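Local coordinates for protein branched-chain amino acid aminotransferase (Thermoproteus uzoniensis, PDB 5CE8) that probably catalyses the reversible transfer of amino groups from leucine, isoleucine and valine to 2-oxoglutarate with pyridoxal 5'-phosphate as cofactor, at residues D101-V107 and A127-F133; V142-V147 and G181-M187; A261-T265 and I284-Y288. All coordinates share one frame; numbering follows the deposited sequence.

Contact 1 (D101-V107 and A127-F133); sequences DLYIRPV and AIAAIPF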
ATOM      1  N   ASP A 101      24.825   9.485 -37.269  1.00 28.11           N
ATOM      2  CA  ASP A 101      24.044   8.939 -36.123  1.00 27.05           C
ATOM      3  C   ASP A 101      22.716   9.694 -36.016  1.00 27.47           C
ATOM      4  O   ASP A 101      22.648  10.957 -36.120  1.00 26.87           O
ATOM      5  CB  ASP A 101      24.779   9.082 -34.786  1.00 29.36           C
ATOM      6  CG  ASP A 101      26.014   8.254 -34.694  1.00 26.83           C
ATOM      7  OD1 ASP A 101      26.240   7.487 -35.619  1.00 28.08           O
ATOM      8  OD2 ASP A 101      26.791   8.444 -33.706  1.00 28.17           O
ATOM      9  N   LEU A 102      21.669   8.899 -35.882  1.00 24.29           N
ATOM     10  CA  LEU A 102      20.287   9.352 -35.792  1.00 25.58           C
ATOM     11  C   LEU A 102      19.573   8.712 -34.610  1.00 24.38           C
ATOM     12  O   LEU A 102      19.957   7.627 -34.208  1.00 24.05           O
ATOM     13  CB  LEU A 102      19.514   8.898 -37.007  1.00 25.71           C
ATOM     14  CG  LEU A 102      19.974   9.271 -38.417  1.00 27.95           C
ATOM     15  CD1 LEU A 102      19.015   8.610 -39.452  1.00 27.21           C
ATOM     16  CD2 LEU A 102      20.110  10.791 -38.544  1.00 25.61           C
ATOM     17  N   TYR A 103      18.590   9.436 -34.095  1.00 24.30           N
ATOM     18  CA  TYR A 103      17.497   8.918 -33.300  1.00 24.03           C
ATOM     19  C   TYR A 103      16.251   8.994 -34.168  1.00 24.25           C
ATOM     20  O   TYR A 103      15.913  10.022 -34.738  1.00 29.25           O
ATOM     21  CB  TYR A 103      17.350   9.777 -32.076  1.00 28.47           C
ATOM     22  CG  TYR A 103      16.342   9.275 -31.092  1.00 25.58           C
ATOM     23  CD1 TYR A 103      15.011   9.670 -31.181  1.00 24.44           C
ATOM     24  CD2 TYR A 103      16.712   8.426 -30.057  1.00 28.39           C
ATOM     25  CE1 TYR A 103      14.080   9.229 -30.280  1.00 26.13           C
ATOM     26  CE2 TYR A 103      15.768   7.965 -29.136  1.00 25.91           C
ATOM     27  CZ  TYR A 103      14.475   8.419 -29.225  1.00 24.43           C
ATOM     28  OH  TYR A 103      13.503   7.923 -28.380  1.00 25.82           O
ATOM     29  N   ILE A 104      15.600   7.876 -34.303  1.00 22.30           N
ATOM     30  CA  ILE A 104      14.374   7.718 -35.051  1.00 22.88           C
ATOM     31  C   ILE A 104      13.134   7.562 -34.070  1.00 21.47           C
ATOM     32  O   ILE A 104      13.120   6.705 -33.154  1.00 20.17           O
ATOM     33  CB  ILE A 104      14.524   6.463 -35.918  1.00 20.51           C
ATOM     34  CG1 ILE A 104      15.704   6.622 -36.957  1.00 24.96           C
ATOM     35  CG2 ILE A 104      13.245   6.164 -36.677  1.00 23.22           C
ATOM     36  CD1 ILE A 104      16.371   5.282 -37.237  1.00 24.15           C
ATOM     37  N   ARG A 105      12.152   8.419 -34.237  1.00 18.07           N
ATOM     38  CA  ARG A 105      10.937   8.372 -33.433  1.00 19.42           C
ATOM     39  C   ARG A 105       9.646   7.958 -34.186  1.00 19.91           C
ATOM     40  O   ARG A 105       9.059   8.813 -34.950  1.00 21.93           O
ATOM     41  CB  ARG A 105      10.683   9.754 -32.941  1.00 19.54           C
ATOM     42  CG  ARG A 105       9.369   9.894 -32.161  1.00 18.21           C
ATOM     43  CD  ARG A 105       9.144   8.977 -30.951  1.00 19.83           C
ATOM     44  NE  ARG A 105      10.157   8.946 -29.902  1.00 18.85           N
ATOM     45  CZ  ARG A 105      10.256   9.777 -28.875  1.00 20.97           C
ATOM     46  NH1 ARG A 105       9.462  10.839 -28.680  1.00 21.47           N
ATOM     47  NH2 ARG A 105      11.218   9.562 -28.012  1.00 20.83           N
ATOM     48  N   PRO A 106       9.231   6.691 -34.032  1.00 20.20           N
ATOM     49  CA  PRO A 106       7.909   6.266 -34.502  1.00 19.97           C
ATOM     50  C   PRO A 106       6.912   6.662 -33.453  1.00 21.66           C
ATOM     51  O   PRO A 106       7.136   6.368 -32.251  1.00 23.03           O
ATOM     52  CB  PRO A 106       7.996   4.750 -34.610  1.00 18.64           C
ATOM     53  CG  PRO A 106       9.349   4.425 -34.505  1.00 18.53           C
ATOM     54  CD  PRO A 106      10.119   5.560 -33.869  1.00 18.24           C
ATOM     55  N   VAL A 107       5.837   7.336 -33.864  1.00 17.90           N
ATOM     56  CA  VAL A 107       4.802   7.706 -33.020  1.00 17.69           C
ATOM     57  C   VAL A 107       3.471   7.304 -33.630  1.00 21.63           C
ATOM     58  O   VAL A 107       3.192   7.619 -34.767  1.00 22.74           O
ATOM     59  CB  VAL A 107       4.824   9.163 -32.589  1.00 17.40           C
ATOM     60  CG1 VAL A 107       4.856  10.121 -33.721  1.00 17.59           C
ATOM     61  CG2 VAL A 107       3.684   9.451 -31.639  1.00 19.39           C
ATOM     62  N   ALA A 127       3.507   8.157 -37.600  1.00 18.40           N
ATOM     63  CA  ALA A 127       4.530   9.069 -38.179  1.00 17.61           C
ATOM     64  C   ALA A 127       5.874   8.618 -37.681  1.00 21.55           C
ATOM     65  O   ALA A 127       6.018   8.140 -36.480  1.00 17.19           O
ATOM     66  CB  ALA A 127       4.263  10.500 -37.771  1.00 17.52           C
ATOM     67  N   ILE A 128       6.854   8.757 -38.550  1.00 20.20           N
ATOM     68  CA  ILE A 128       8.223   8.326 -38.296  1.00 21.59           C
ATOM     69  C   ILE A 128       9.156   9.362 -38.801  1.00 24.73           C
ATOM     70  O   ILE A 128       9.249   9.652 -40.012  1.00 24.39           O
ATOM     71  CB  ILE A 128       8.661   7.056 -38.975  1.00 20.87           C
ATOM     72  CG1 ILE A 128       7.917   5.861 -38.492  1.00 22.23           C
ATOM     73  CG2 ILE A 128      10.177   6.822 -38.788  1.00 23.27           C
ATOM     74  CD1 ILE A 128       7.883   4.725 -39.501  1.00 22.06           C
ATOM     75  N   ALA A 129       9.859   9.904 -37.840  1.00 21.70           N
ATOM     76  CA  ALA A 129      10.886  10.918 -38.033  1.00 26.98           C
ATOM     77  C   ALA A 129      12.233  10.377 -37.636  1.00 27.53           C
ATOM     78  O   ALA A 129      12.358   9.630 -36.610  1.00 24.24           O
ATOM     79  CB  ALA A 129      10.592  12.103 -37.172  1.00 29.10           C
ATOM     80  N   ALA A 130      13.217  10.814 -38.426  1.00 29.67           N
ATOM     81  CA  ALA A 130      14.640  10.493 -38.281  1.00 31.57           C
ATOM     82  C   ALA A 130      15.435  11.776 -38.120  1.00 33.94           C
ATOM     83  O   ALA A 130      15.386  12.615 -39.002  1.00 34.26           O
ATOM     84  CB  ALA A 130      15.110   9.741 -39.504  1.00 33.75           C
ATOM     85  N   ILE A 131      16.132  11.943 -36.995  1.00 26.41           N
ATOM     86  CA  ILE A 131      16.780  13.144 -36.688  1.00 32.20           C
ATOM     87  C   ILE A 131      18.265  12.952 -36.287  1.00 32.91           C
ATOM     88  O   ILE A 131      18.613  12.021 -35.541  1.00 26.51           O
ATOM     89  CB  ILE A 131      15.913  13.923 -35.620  1.00 34.91           C
ATOM     90  CG1 ILE A 131      16.586  14.069 -34.260  1.00 35.31           C
ATOM     91  CG2 ILE A 131      14.503  13.313 -35.477  1.00 36.05           C
ATOM     92  CD1 ILE A 131      15.837  14.986 -33.301  1.00 36.12           C
ATOM     93  N   PRO A 132      19.135  13.892 -36.696  1.00 30.87           N
ATOM     94  CA  PRO A 132      20.487  13.806 -36.235  1.00 31.12           C
ATOM     95  C   PRO A 132      20.524  13.866 -34.751  1.00 34.20           C
ATOM     96  O   PRO A 132      19.691  14.566 -34.163  1.00 31.91           O
ATOM     97  CB  PRO A 132      21.133  15.052 -36.810  1.00 31.64           C
ATOM     98  CG  PRO A 132      20.403  15.237 -38.063  1.00 34.91           C
ATOM     99  CD  PRO A 132      18.983  14.932 -37.719  1.00 31.79           C
ATOM    100  N   PHE A 133      21.434  13.109 -34.130  1.00 34.79           N
ATOM    101  CA  PHE A 133      21.445  12.987 -32.627  1.00 36.31           C
ATOM    102  C   PHE A 133      22.770  12.447 -32.156  1.00 33.31           C
ATOM    103  O   PHE A 133      23.205  11.383 -32.621  1.00 31.31           O
ATOM    104  CB  PHE A 133      20.311  12.043 -32.155  1.00 37.07           C
ATOM    105  CG  PHE A 133      19.891  12.205 -30.685  1.00 41.68           C
ATOM    106  CD1 PHE A 133      19.225  13.348 -30.250  1.00 44.76           C
ATOM    107  CD2 PHE A 133      20.087  11.158 -29.751  1.00 36.80           C
ATOM    108  CE1 PHE A 133      18.771  13.464 -28.924  1.00 43.75           C
ATOM    109  CE2 PHE A 133      19.637  11.272 -28.439  1.00 38.36           C
ATOM    110  CZ  PHE A 133      18.991  12.417 -28.015  1.00 43.44           C
TER
HETATM  111  O   HOH W   1      25.374  10.013 -31.847  1.00 35.81           O
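Y103 turns the edge of its ring toward the face of the F133 ring. The centroids are 5.4 Å apart and the planes meet at 50°, a tilted edge-to-face pair. The two stems also touch, Y103 CB to F133 CB at 3.7 Å. In Y103, CG lies anti to the backbone N (chi1 -174°), which carries the phenol away from the partner strand, toward the guanidinium of R105. There R105 NH2 donates to Y103 OH at 2.8 Å, with the oxygen in the guanidinium plane. R105 is bent at chi2 and chi3 to reach it, and its NH1 bonds to N37 and Y38 of the second subunit. The buried guanidinium is thus held from two sides of the subunit boundary.

On the opposite face of the sheet, I104 and I128 cross at a slant, CG2 to CG2 at 3.8 Å. P106 CB rests on I128 CG1 at 4.0 Å. A130 CB touches both L102 CD1 and I104 CG1. Helix 82-95 covers this apolar face through V89.

Backbone bonds join the strands in pairs, among them R105 N to A129 O at 2.7 Å. Past the last pair, one water donates to D101 OD2 and to F133 O; D101 OD1 takes the N-H of W50. This is antiparallel pairing of neighbouring strands within the seven-strand sheet of a fold type IV aminotransferase.

Contact 2 (V142-V147 and G181-M187); sequences VRAAVV and GYDEAIM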
ATOM      1  N   VAL A 142      27.091  10.282 -14.963  1.00 20.55           N
ATOM      2  CA  VAL A 142      26.110  11.268 -14.534  1.00 21.38           C
ATOM      3  C   VAL A 142      25.804  11.139 -13.037  1.00 21.63           C
ATOM      4  O   VAL A 142      26.117  10.170 -12.452  1.00 21.61           O
ATOM      5  CB  VAL A 142      24.812  11.051 -15.285  1.00 23.08           C
ATOM      6  CG1 VAL A 142      24.950  11.382 -16.807  1.00 21.62           C
ATOM      7  CG2 VAL A 142      24.269   9.696 -15.062  1.00 24.40           C
ATOM      8  N   ARG A 143      25.269  12.189 -12.435  1.00 25.23           N
ATOM      9  CA  ARG A 143      24.954  12.232 -11.009  1.00 26.35           C
ATOM     10  C   ARG A 143      23.463  12.068 -11.032  1.00 25.04           C
ATOM     11  O   ARG A 143      22.767  12.745 -11.823  1.00 25.63           O
ATOM     12  CB  ARG A 143      25.410  13.571 -10.427  1.00 29.05           C
ATOM     13  CG  ARG A 143      26.919  13.813 -10.560  1.00 28.77           C
ATOM     14  CD  ARG A 143      27.409  15.029  -9.849  1.00 30.96           C
ATOM     15  NE  ARG A 143      26.994  16.191 -10.601  1.00 42.39           N
ATOM     16  CZ  ARG A 143      25.893  16.937 -10.397  1.00 39.16           C
ATOM     17  NH1 ARG A 143      25.042  16.728  -9.398  1.00 35.74           N
ATOM     18  NH2 ARG A 143      25.651  17.915 -11.247  1.00 44.09           N
ATOM     19  N   ALA A 144      22.982  11.172 -10.190  1.00 24.80           N
ATOM     20  CA  ALA A 144      21.585  10.892 -10.095  1.00 23.34           C
ATOM     21  C   ALA A 144      20.976  11.131  -8.707  1.00 22.28           C
ATOM     22  O   ALA A 144      21.679  11.148  -7.696  1.00 24.69           O
ATOM     23  CB  ALA A 144      21.367   9.469 -10.595  1.00 26.00           C
ATOM     24  N   ALA A 145      19.691  11.479  -8.688  1.00 20.76           N
ATOM     25  CA  ALA A 145      18.935  11.717  -7.506  1.00 24.23           C
ATOM     26  C   ALA A 145      17.741  10.790  -7.482  1.00 20.31           C
ATOM     27  O   ALA A 145      17.028  10.617  -8.473  1.00 19.75           O
ATOM     28  CB  ALA A 145      18.502  13.155  -7.393  1.00 25.21           C
ATOM     29  N   VAL A 146      17.502  10.138  -6.353  1.00 20.61           N
ATOM     30  CA  VAL A 146      16.183   9.412  -6.239  1.00 19.85           C
ATOM     31  C   VAL A 146      15.159  10.501  -6.046  1.00 18.15           C
ATOM     32  O   VAL A 146      15.306  11.362  -5.122  1.00 20.14           O
ATOM     33  CB  VAL A 146      16.027   8.400  -4.988  1.00 19.26           C
ATOM     34  CG1 VAL A 146      14.669   7.736  -5.092  1.00 19.07           C
ATOM     35  CG2 VAL A 146      17.195   7.332  -4.949  1.00 18.56           C
ATOM     36  N   VAL A 147      14.143  10.511  -6.908  1.00 17.51           N
ATOM     37  CA  VAL A 147      13.100  11.510  -6.843  1.00 14.91           C
ATOM     38  C   VAL A 147      11.892  11.251  -5.961  1.00 15.39           C
ATOM     39  O   VAL A 147      11.674  10.124  -5.445  1.00 14.65           O
ATOM     40  CB  VAL A 147      12.640  11.940  -8.239  1.00 15.73           C
ATOM     41  CG1 VAL A 147      13.756  12.507  -8.962  1.00 15.08           C
ATOM     42  CG2 VAL A 147      12.045  10.791  -9.072  1.00 18.39           C
ATOM     43  N   GLY A 181      20.080  20.619 -10.832  1.00 38.88           N
ATOM     44  CA  GLY A 181      21.396  20.367 -11.497  1.00 38.21           C
ATOM     45  C   GLY A 181      22.015  18.934 -11.457  1.00 41.59           C
ATOM     46  O   GLY A 181      23.154  18.764 -11.866  1.00 38.50           O
ATOM     47  N   TYR A 182      21.306  17.915 -10.965  1.00 37.08           N
ATOM     48  CA  TYR A 182      21.624  16.493 -11.297  1.00 33.97           C
ATOM     49  C   TYR A 182      21.339  16.223 -12.748  1.00 29.04           C
ATOM     50  O   TYR A 182      20.486  16.934 -13.395  1.00 23.40           O
ATOM     51  CB  TYR A 182      20.733  15.498 -10.506  1.00 36.15           C
ATOM     52  CG  TYR A 182      20.867  15.671  -9.020  1.00 42.75           C
ATOM     53  CD1 TYR A 182      21.947  15.113  -8.323  1.00 39.33           C
ATOM     54  CD2 TYR A 182      19.950  16.451  -8.301  1.00 44.25           C
ATOM     55  CE1 TYR A 182      22.113  15.322  -6.962  1.00 38.69           C
ATOM     56  CE2 TYR A 182      20.112  16.647  -6.938  1.00 44.17           C
ATOM     57  CZ  TYR A 182      21.205  16.105  -6.290  1.00 43.60           C
ATOM     58  OH  TYR A 182      21.337  16.276  -4.944  1.00 53.49           O
ATOM     59  N   ASP A 183      21.940  15.168 -13.274  1.00 21.72           N
ATOM     60  CA  ASP A 183      21.762  14.895 -14.693  1.00 19.20           C
ATOM     61  C   ASP A 183      20.514  14.033 -14.935  1.00 18.88           C
ATOM     62  O   ASP A 183      19.886  14.164 -15.952  1.00 15.79           O
ATOM     63  CB  ASP A 183      22.984  14.218 -15.273  1.00 22.05           C
ATOM     64  CG  ASP A 183      24.258  14.917 -14.922  1.00 28.02           C
ATOM     65  OD1 ASP A 183      24.399  16.055 -15.393  1.00 40.55           O
ATOM     66  OD2 ASP A 183      25.104  14.375 -14.150  1.00 20.80           O
ATOM     67  N   GLU A 184      20.132  13.179 -13.975  1.00 16.82           N
ATOM     68  CA  GLU A 184      19.019  12.265 -14.229  1.00 19.38           C
ATOM     69  C   GLU A 184      18.378  11.820 -12.899  1.00 20.16           C
ATOM     70  O   GLU A 184      18.994  11.901 -11.776  1.00 19.27           O
ATOM     71  CB  GLU A 184      19.462  10.985 -15.031  1.00 20.84           C
ATOM     72  CG  GLU A 184      18.346  10.012 -15.535  1.00 22.09           C
ATOM     73  CD  GLU A 184      17.261  10.770 -16.327  1.00 26.91           C
ATOM     74  OE1 GLU A 184      17.469  10.884 -17.543  1.00 25.83           O
ATOM     75  OE2 GLU A 184      16.312  11.413 -15.715  1.00 28.56           O
ATOM     76  N   ALA A 185      17.143  11.338 -13.080  1.00 19.81           N
ATOM     77  CA  ALA A 185      16.296  10.808 -12.013  1.00 19.85           C
ATOM     78  C   ALA A 185      16.400   9.365 -11.842  1.00 17.93           C
ATOM     79  O   ALA A 185      16.551   8.683 -12.797  1.00 22.33           O
ATOM     80  CB  ALA A 185      14.856  11.123 -12.256  1.00 18.80           C
ATOM     81  N   ILE A 186      16.224   8.895 -10.606  1.00 17.45           N
ATOM     82  CA  ILE A 186      15.906   7.467 -10.362  1.00 18.99           C
ATOM     83  C   ILE A 186      14.563   7.460  -9.717  1.00 19.76           C
ATOM     84  O   ILE A 186      14.359   8.161  -8.783  1.00 25.31           O
ATOM     85  CB  ILE A 186      16.971   6.721  -9.454  1.00 18.34           C
ATOM     86  CG1 ILE A 186      18.184   6.282 -10.306  1.00 19.97           C
ATOM     87  CG2 ILE A 186      16.452   5.382  -8.922  1.00 18.67           C
ATOM     88  CD1 ILE A 186      19.435   6.361  -9.575  1.00 20.55           C
ATOM     89  N   MET A 187      13.696   6.501 -10.096  1.00 18.16           N
ATOM     90  CA  MET A 187      12.388   6.432  -9.577  1.00 17.31           C
ATOM     91  C   MET A 187      12.187   5.086  -8.898  1.00 14.67           C
ATOM     92  O   MET A 187      12.543   4.012  -9.486  1.00 18.19           O
ATOM     93  CB  MET A 187      11.336   6.514 -10.731  1.00 19.84           C
ATOM     94  CG  MET A 187      11.026   7.950 -11.168  1.00 23.66           C
ATOM     95  SD  MET A 187       9.556   8.061 -12.259  1.00 29.59           S
ATOM     96  CE  MET A 187      10.475   7.592 -13.595  1.00 21.45           C
TER
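G181 offers its carbonyl to the arginine across from it: R143 NH2 donates to G181 O at 2.7 Å. The oxygen lies near the guanidinium edge, tilted 25° from its plane. Next, Y182 lays one ring face on A145. The CB methyl sits 3.7 Å from the ring centroid, almost straight above it, a CH-pi contact. R180 of the third subunit also packs on Y182 and A145.

D183 turns back to the first strand. Its OD2 uses the anti lone pair to accept from R143 N at 2.8 Å, and it also forms a salt bridge with K138. D183 N returns a bond to R143 O. E184 turns the end of its side chain away; OE2 accepts from A185 N at 2.8 Å and is also held by R178 and S198. Its backbone O receives A145 N.

A185 CB meets V147 CG1 at 3.7 Å. I186 N then donates to A145 O, while I186 CD1 reaches A144 CB at 3.8 Å. M187 CG touches V147 CG2 at 3.7 Å, the two side chains crossing at a slant, and A173 of helix 167-179 packs on both residues. These are the neighbouring parallel strands of a beta-alpha-beta crossover: strand 142-146, helix 167-179, strand 184-188.

Contact 3 (A261-T265 and I284-Y288); sequences AAEIT and IAETY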
ATOM      1  N   ALA A 261      18.596   6.074 -26.193  1.00 21.78           N
ATOM      2  CA  ALA A 261      19.225   7.394 -26.231  1.00 23.99           C
ATOM      3  C   ALA A 261      20.404   7.436 -25.289  1.00 24.96           C
ATOM      4  O   ALA A 261      21.428   8.051 -25.576  1.00 23.80           O
ATOM      5  CB  ALA A 261      18.228   8.514 -25.876  1.00 23.87           C
ATOM      6  N   ALA A 262      20.236   6.793 -24.141  1.00 23.76           N
ATOM      7  CA  ALA A 262      21.290   6.769 -23.124  1.00 25.31           C
ATOM      8  C   ALA A 262      22.529   5.924 -23.471  1.00 24.78           C
ATOM      9  O   ALA A 262      23.623   6.167 -22.874  1.00 27.41           O
ATOM     10  CB  ALA A 262      20.677   6.254 -21.796  1.00 24.15           C
ATOM     11  N   GLU A 263      22.356   4.895 -24.322  1.00 25.22           N
ATOM     12  CA  GLU A 263      23.398   3.852 -24.556  1.00 23.82           C
ATOM     13  C   GLU A 263      23.720   3.227 -23.178  1.00 21.93           C
ATOM     14  O   GLU A 263      22.793   2.689 -22.531  1.00 21.44           O
ATOM     15  CB  GLU A 263      24.564   4.468 -25.329  1.00 28.42           C
ATOM     16  CG  GLU A 263      24.061   5.174 -26.625  1.00 30.22           C
ATOM     17  CD  GLU A 263      25.148   5.756 -27.528  1.00 32.18           C
ATOM     18  OE1 GLU A 263      25.090   5.641 -28.785  1.00 32.92           O
ATOM     19  OE2 GLU A 263      26.048   6.384 -26.977  1.00 31.45           O
ATOM     20  N   ILE A 264      24.970   3.230 -22.767  1.00 21.17           N
ATOM     21  CA  ILE A 264      25.420   2.662 -21.463  1.00 25.74           C
ATOM     22  C   ILE A 264      26.071   3.820 -20.774  1.00 26.04           C
ATOM     23  O   ILE A 264      27.151   4.227 -21.183  1.00 24.37           O
ATOM     24  CB  ILE A 264      26.477   1.512 -21.637  1.00 31.17           C
ATOM     25  CG1 ILE A 264      26.077   0.531 -22.784  1.00 31.16           C
ATOM     26  CG2 ILE A 264      26.698   0.741 -20.320  1.00 32.30           C
ATOM     27  CD1 ILE A 264      24.762  -0.196 -22.592  1.00 33.03           C
ATOM     28  N   THR A 265      25.406   4.392 -19.768  1.00 27.21           N
ATOM     29  CA  THR A 265      25.937   5.579 -19.096  1.00 24.02           C
ATOM     30  C   THR A 265      26.207   5.130 -17.676  1.00 20.11           C
ATOM     31  O   THR A 265      25.258   4.714 -16.996  1.00 25.81           O
ATOM     32  CB  THR A 265      24.927   6.726 -19.199  1.00 21.95           C
ATOM     33  OG1 THR A 265      24.770   7.105 -20.564  1.00 21.81           O
ATOM     34  CG2 THR A 265      25.326   7.923 -18.338  1.00 22.23           C
ATOM     35  N   ILE A 284      30.927  -3.478 -20.544  1.00 22.17           N
ATOM     36  CA  ILE A 284      29.584  -3.499 -21.243  1.00 20.80           C
ATOM     37  C   ILE A 284      29.459  -2.300 -22.262  1.00 20.66           C
ATOM     38  O   ILE A 284      29.072  -2.486 -23.442  1.00 18.07           O
ATOM     39  CB  ILE A 284      28.356  -3.611 -20.271  1.00 22.42           C
ATOM     40  CG1 ILE A 284      28.331  -5.004 -19.623  1.00 22.23           C
ATOM     41  CG2 ILE A 284      27.021  -3.570 -21.068  1.00 25.24           C
ATOM     42  CD1 ILE A 284      27.479  -5.042 -18.389  1.00 25.58           C
ATOM     43  N   ALA A 285      29.880  -1.101 -21.859  1.00 20.61           N
ATOM     44  CA  ALA A 285      29.822   0.064 -22.739  1.00 23.12           C
ATOM     45  C   ALA A 285      30.637  -0.216 -24.031  1.00 25.23           C
ATOM     46  O   ALA A 285      30.106  -0.081 -25.167  1.00 25.60           O
ATOM     47  CB  ALA A 285      30.372   1.278 -22.029  1.00 27.68           C
ATOM     48  N   GLU A 286      31.912  -0.600 -23.849  1.00 26.59           N
ATOM     49  CA  GLU A 286      32.852  -0.928 -25.000  1.00 25.07           C
ATOM     50  C   GLU A 286      32.256  -1.991 -25.918  1.00 21.98           C
ATOM     51  O   GLU A 286      32.325  -1.850 -27.144  1.00 23.53           O
ATOM     52  CB  GLU A 286      34.229  -1.338 -24.517  1.00 27.21           C
ATOM     53  CG  GLU A 286      35.058  -0.266 -23.816  1.00 33.44           C
ATOM     54  CD  GLU A 286      36.066  -0.814 -22.793  1.00 35.45           C
ATOM     55  OE1 GLU A 286      36.153  -2.049 -22.584  1.00 47.37           O
ATOM     56  OE2 GLU A 286      36.741   0.000 -22.112  1.00 43.26           O
ATOM     57  N   THR A 287      31.619  -3.040 -25.366  1.00 21.05           N
ATOM     58  CA  THR A 287      31.043  -4.182 -26.167  1.00 20.84           C
ATOM     59  C   THR A 287      29.818  -3.724 -26.908  1.00 22.44           C
ATOM     60  O   THR A 287      29.745  -3.869 -28.181  1.00 25.86           O
ATOM     61  CB  THR A 287      30.698  -5.369 -25.254  1.00 23.91           C
ATOM     62  OG1 THR A 287      31.848  -5.669 -24.421  1.00 19.00           O
ATOM     63  CG2 THR A 287      30.299  -6.546 -25.994  1.00 23.78           C
ATOM     64  N   TYR A 288      28.907  -3.062 -26.202  1.00 20.48           N
ATOM     65  CA  TYR A 288      27.756  -2.391 -26.866  1.00 18.70           C
ATOM     66  C   TYR A 288      28.183  -1.527 -28.082  1.00 20.24           C
ATOM     67  O   TYR A 288      27.621  -1.674 -29.165  1.00 21.34           O
ATOM     68  CB  TYR A 288      26.928  -1.552 -25.886  1.00 18.95           C
ATOM     69  CG  TYR A 288      25.618  -0.988 -26.489  1.00 19.52           C
ATOM     70  CD1 TYR A 288      24.525  -1.807 -26.708  1.00 22.31           C
ATOM     71  CD2 TYR A 288      25.486   0.322 -26.891  1.00 24.76           C
ATOM     72  CE1 TYR A 288      23.343  -1.348 -27.313  1.00 24.71           C
ATOM     73  CE2 TYR A 288      24.271   0.800 -27.490  1.00 23.55           C
ATOM     74  CZ  TYR A 288      23.208  -0.047 -27.654  1.00 20.17           C
ATOM     75  OH  TYR A 288      22.038   0.366 -28.204  1.00 21.46           O
TER
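The Y288 ring is the flat group of this contact, and I264 and E263 meet it obliquely. I264 CG1 lies 4.0 Å from Y288 CG, and I264 CD1 is at about the same distance from that atom. Both therefore gather at the root of the ring. Further out, E263 CB comes to 4.3 Å from Y288 CE2. The other flat group is the E263 carboxylate. It does not bond across the contact; its OE1 is hydrogen-bonded to Y49 OH.

I264 is the residue that fills the joint. Its CG1 is set anti to the carbonyl carbon (chi1 -44°), and a second bend at chi2 keeps CD1 beside the tyrosine. CG1 touches Y288 CB at 3.8 Å. The CB of I264 rests on A285 CB at 3.9 Å, and CG2 lies by the backbone of A285. CD1 also comes within 4.3 Å of I284 CG2.

The contact packs a loop on a helix in the fold type IV scaffold. The loop joins strands 254-259 and 265-270 and begins with T260, which binds pyridoxal 5'-phosphate. Helix 279-292 presents I284, A285 and Y288 to the loop; I284 and Y288 are one turn apart, with A285 next to I284. Within it, Y288 N donates to I284 O at 2.8 Å.

The chain turns a corner at I264. E263 just before it has a positive phi (57°), uncommon outside glycine. T265 OG1 donates to A262 O at 2.7 Å and ties the two ends of the turn together. V228 of helix 223-235 packs on both I264 and I284, and F256 of strand 254-259 touches the same two residues.

How the contacts relate
Contact 3 touches both of the others, while contacts 1 and 2 stay about 11 Å apart at their nearest atoms. A261 is the join to contact 1: its CB lies 4.0 Å from F133 CE2 and 4.1 Å from Y103 CE2. At the other end of segment 261-265, T265 CG2 packs on V142 CG1 of contact 2 at 3.8 Å. All three stand near the bound pyridoxal 5'-phosphate. The side chains of Y103 and M187 each come to about 6 Å from the bound pyridoxal 5'-phosphate (PLP), and the side chain of Y288 to about 7 Å from PLP. Contact 1 belongs to the antiparallel sheet and contact 2 to the mixed sheet.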